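Local coordinates for acyl-CoA thioester hydrolase HI0827 (Haemophilus influenzae Rd KW20, PDB 3BJK), which probably hydrolyses the thioester bond of a broad range of acyl-CoA molecules, working as a hexameric hotdog-fold thioesterase built as a trimer of dimers, at residues Val74-Cys79 with Val98-Val103. The protein carries 1 engineered substitution. Sequence-based numbering, arbitrary orientation.
Sequences VGDVVC and VWVKKV
V78 and V100 share one face of the sheet, and V78 also touches V98. V78 CG1, anti to the backbone N (chi1 180°), meets V98 CG1 obliquely at 3.5 Å. Its CG2 faces V100 CG2 more loosely, at 4.1 Å. V77 points to the other face, where its CG2 crosses CG1 of the loop residue V103 at about a right angle, 3.7 Å away. V77 and K101 form one antiparallel hydrogen-bonded pair, with V77 N to K101 O at 3.0 Å. C79 and W99 form the next, and its bonds run straighter: C79 N to W99 O is 2.8 Å, at 171°. V78 and V100 are the non-hydrogen-bonded pair between them. V100 CG1 also packs 3.3 Å from D76 OD2. Past the paired residues, K102 bends at chi2 and chi3 to lie alongside D76. K102 NZ forms a salt bridge with D76 OD1 at 2.8 Å, its hydrogen bond using the syn lone pair. S73 N and a water bond to OD2, so both carboxylate oxygens are held. A second water links G75 O to V103 N. Strands 15-21 and 111-123 flank this open end of the hotdog hairpin 77-87/91-101. Helix 35-54 covers V78 and V98, while I48 of a second subunit packs on V77 and E52 of that subunit forms a salt bridge with K101 NZ.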
ATOM      1  N   VAL C  74      10.163   7.920  11.763  1.00 29.22           N
ATOM      2  CA  VAL C  74       8.978   7.139  12.153  1.00 28.86           C
ATOM      3  C   VAL C  74       8.431   7.608  13.515  1.00 27.88           C
ATOM      4  O   VAL C  74       9.174   7.752  14.481  1.00 26.37           O
ATOM      5  CB  VAL C  74       9.292   5.609  12.204  1.00 28.94           C
ATOM      6  CG1 VAL C  74       8.122   4.822  12.755  1.00 30.04           C
ATOM      7  CG2 VAL C  74       9.622   5.119  10.818  1.00 29.18           C
ATOM      8  N   GLY C  75       7.124   7.799  13.593  1.00 27.74           N
ATOM      9  CA  GLY C  75       6.520   8.207  14.853  1.00 27.85           C
ATOM     10  C   GLY C  75       6.414   9.724  15.045  1.00 27.42           C
ATOM     11  O   GLY C  75       5.737  10.143  15.983  1.00 27.86           O
ATOM     12  N   ASP C  76       7.074  10.526  14.188  1.00 27.51           N
ATOM     13  CA  ASP C  76       6.947  11.999  14.183  1.00 28.75           C
ATOM     14  C   ASP C  76       5.508  12.339  13.736  1.00 28.02           C
ATOM     15  O   ASP C  76       4.960  11.686  12.880  1.00 27.41           O
ATOM     16  CB  ASP C  76       7.886  12.655  13.122  1.00 29.51           C
ATOM     17  CG  ASP C  76       9.348  12.743  13.554  1.00 31.80           C
ATOM     18  OD1 ASP C  76       9.702  12.391  14.699  1.00 27.67           O
ATOM     19  OD2 ASP C  76      10.155  13.151  12.680  1.00 32.89           O
ATOM     20  N   VAL C  77       4.932  13.381  14.315  1.00 29.51           N
ATOM     21  CA  VAL C  77       3.705  13.977  13.803  1.00 28.80           C
ATOM     22  C   VAL C  77       4.149  14.899  12.687  1.00 30.24           C
ATOM     23  O   VAL C  77       5.099  15.659  12.873  1.00 29.82           O
ATOM     24  CB  VAL C  77       2.967  14.743  14.879  1.00 28.46           C
ATOM     25  CG1 VAL C  77       1.786  15.505  14.282  1.00 27.16           C
ATOM     26  CG2 VAL C  77       2.530  13.815  15.990  1.00 28.77           C
ATOM     27  N   VAL C  78       3.495  14.799  11.525  1.00 29.68           N
ATOM     28  CA  VAL C  78       3.864  15.549  10.338  1.00 30.91           C
ATOM     29  C   VAL C  78       2.692  16.452   9.895  1.00 31.07           C
ATOM     30  O   VAL C  78       1.588  15.946   9.627  1.00 31.76           O
ATOM     31  CB  VAL C  78       4.305  14.618   9.201  1.00 30.48           C
ATOM     32  CG1 VAL C  78       4.705  15.414   7.912  1.00 32.80           C
ATOM     33  CG2 VAL C  78       5.465  13.711   9.673  1.00 32.45           C
ATOM     34  N   CYS C  79       2.943  17.769   9.878  1.00 31.84           N
ATOM     35  CA  CYS C  79       1.980  18.813   9.443  1.00 32.22           C
ATOM     36  C   CYS C  79       2.452  19.493   8.185  1.00 32.43           C
ATOM     37  O   CYS C  79       3.658  19.774   8.075  1.00 32.93           O
ATOM     38  CB  CYS C  79       1.866  19.915  10.483  1.00 32.12           C
ATOM     39  SG  CYS C  79       1.312  19.351  12.056  1.00 35.87           S
ATOM     40  N   VAL C  98       6.554  21.752   5.441  1.00 32.72           N
ATOM     41  CA  VAL C  98       6.405  20.544   6.275  1.00 32.29           C
ATOM     42  C   VAL C  98       7.140  20.665   7.564  1.00 31.74           C
ATOM     43  O   VAL C  98       8.326  20.986   7.594  1.00 29.35           O
ATOM     44  CB  VAL C  98       6.838  19.262   5.560  1.00 32.98           C
ATOM     45  CG1 VAL C  98       6.467  18.067   6.404  1.00 32.32           C
ATOM     46  CG2 VAL C  98       6.180  19.155   4.194  1.00 33.07           C
ATOM     47  N   TRP C  99       6.377  20.474   8.639  1.00 31.28           N
ATOM     48  CA  TRP C  99       6.843  20.614   9.977  1.00 31.91           C
ATOM     49  C   TRP C  99       6.560  19.292  10.704  1.00 31.58           C
ATOM     50  O   TRP C  99       5.547  18.633  10.460  1.00 31.99           O
ATOM     51  CB  TRP C  99       6.098  21.765  10.675  1.00 32.19           C
ATOM     52  CG  TRP C  99       6.529  23.163  10.268  1.00 30.28           C
ATOM     53  CD1 TRP C  99       6.196  23.846   9.113  1.00 29.88           C
ATOM     54  CD2 TRP C  99       7.325  24.037  11.031  1.00 28.08           C
ATOM     55  NE1 TRP C  99       6.758  25.073   9.129  1.00 31.02           N
ATOM     56  CE2 TRP C  99       7.465  25.231  10.287  1.00 28.89           C
ATOM     57  CE3 TRP C  99       7.956  23.934  12.285  1.00 29.46           C
ATOM     58  CZ2 TRP C  99       8.211  26.300  10.744  1.00 30.74           C
ATOM     59  CZ3 TRP C  99       8.703  25.009  12.739  1.00 31.77           C
ATOM     60  CH2 TRP C  99       8.813  26.185  11.971  1.00 31.02           C
ATOM     61  N   VAL C 100       7.469  18.953  11.588  1.00 30.75           N
ATOM     62  CA  VAL C 100       7.377  17.790  12.469  1.00 31.91           C
ATOM     63  C   VAL C 100       7.226  18.241  13.931  1.00 30.13           C
ATOM     64  O   VAL C 100       7.752  19.285  14.351  1.00 30.62           O
ATOM     65  CB  VAL C 100       8.657  16.897  12.309  1.00 30.51           C
ATOM     66  CG1 VAL C 100       8.958  16.092  13.507  1.00 36.60           C
ATOM     67  CG2 VAL C 100       8.570  16.028  11.030  1.00 32.74           C
ATOM     68  N   LYS C 101       6.501  17.429  14.694  1.00 30.37           N
ATOM     69  CA  LYS C 101       6.442  17.516  16.161  1.00 30.31           C
ATOM     70  C   LYS C 101       6.816  16.166  16.789  1.00 30.76           C
ATOM     71  O   LYS C 101       6.237  15.128  16.420  1.00 28.64           O
ATOM     72  CB  LYS C 101       5.025  17.930  16.591  1.00 30.62           C
ATOM     73  CG  LYS C 101       4.810  18.143  18.101  1.00 30.32           C
ATOM     74  CD  LYS C 101       3.313  18.428  18.381  1.00 32.29           C
ATOM     75  CE  LYS C 101       3.013  18.769  19.778  1.00 33.32           C
ATOM     76  NZ  LYS C 101       1.587  19.154  20.026  1.00 34.94           N
ATOM     77  N   LYS C 102       7.785  16.192  17.710  1.00 31.48           N
ATOM     78  CA  LYS C 102       8.197  15.023  18.485  1.00 33.20           C
ATOM     79  C   LYS C 102       7.232  14.856  19.663  1.00 33.96           C
ATOM     80  O   LYS C 102       7.210  15.683  20.582  1.00 33.96           O
ATOM     81  CB  LYS C 102       9.608  15.200  19.093  1.00 33.98           C
ATOM     82  CG  LYS C 102      10.731  15.547  18.131  1.00 36.52           C
ATOM     83  CD  LYS C 102      10.794  14.564  17.021  1.00 40.04           C
ATOM     84  CE  LYS C 102      12.222  14.152  16.695  1.00 42.66           C
ATOM     85  NZ  LYS C 102      12.210  13.079  15.636  1.00 42.61           N
ATOM     86  N   VAL C 103       6.471  13.769  19.640  1.00 35.60           N
ATOM     87  CA  VAL C 103       5.489  13.447  20.710  1.00 36.94           C
ATOM     88  C   VAL C 103       5.841  12.174  21.479  1.00 38.89           C
ATOM     89  O   VAL C 103       5.428  12.026  22.646  1.00 38.65           O
ATOM     90  CB  VAL C 103       4.042  13.327  20.146  1.00 37.07           C
ATOM     91  CG1 VAL C 103       3.614  14.642  19.479  1.00 36.35           C
ATOM     92  CG2 VAL C 103       3.935  12.182  19.114  1.00 36.63           C
TER
HETATM   93  O   HOH W   1       7.239  11.324  18.013  1.00 37.10           O
HETATM   94  O   HOH W   2      12.555  14.076  12.499  1.00 33.93           O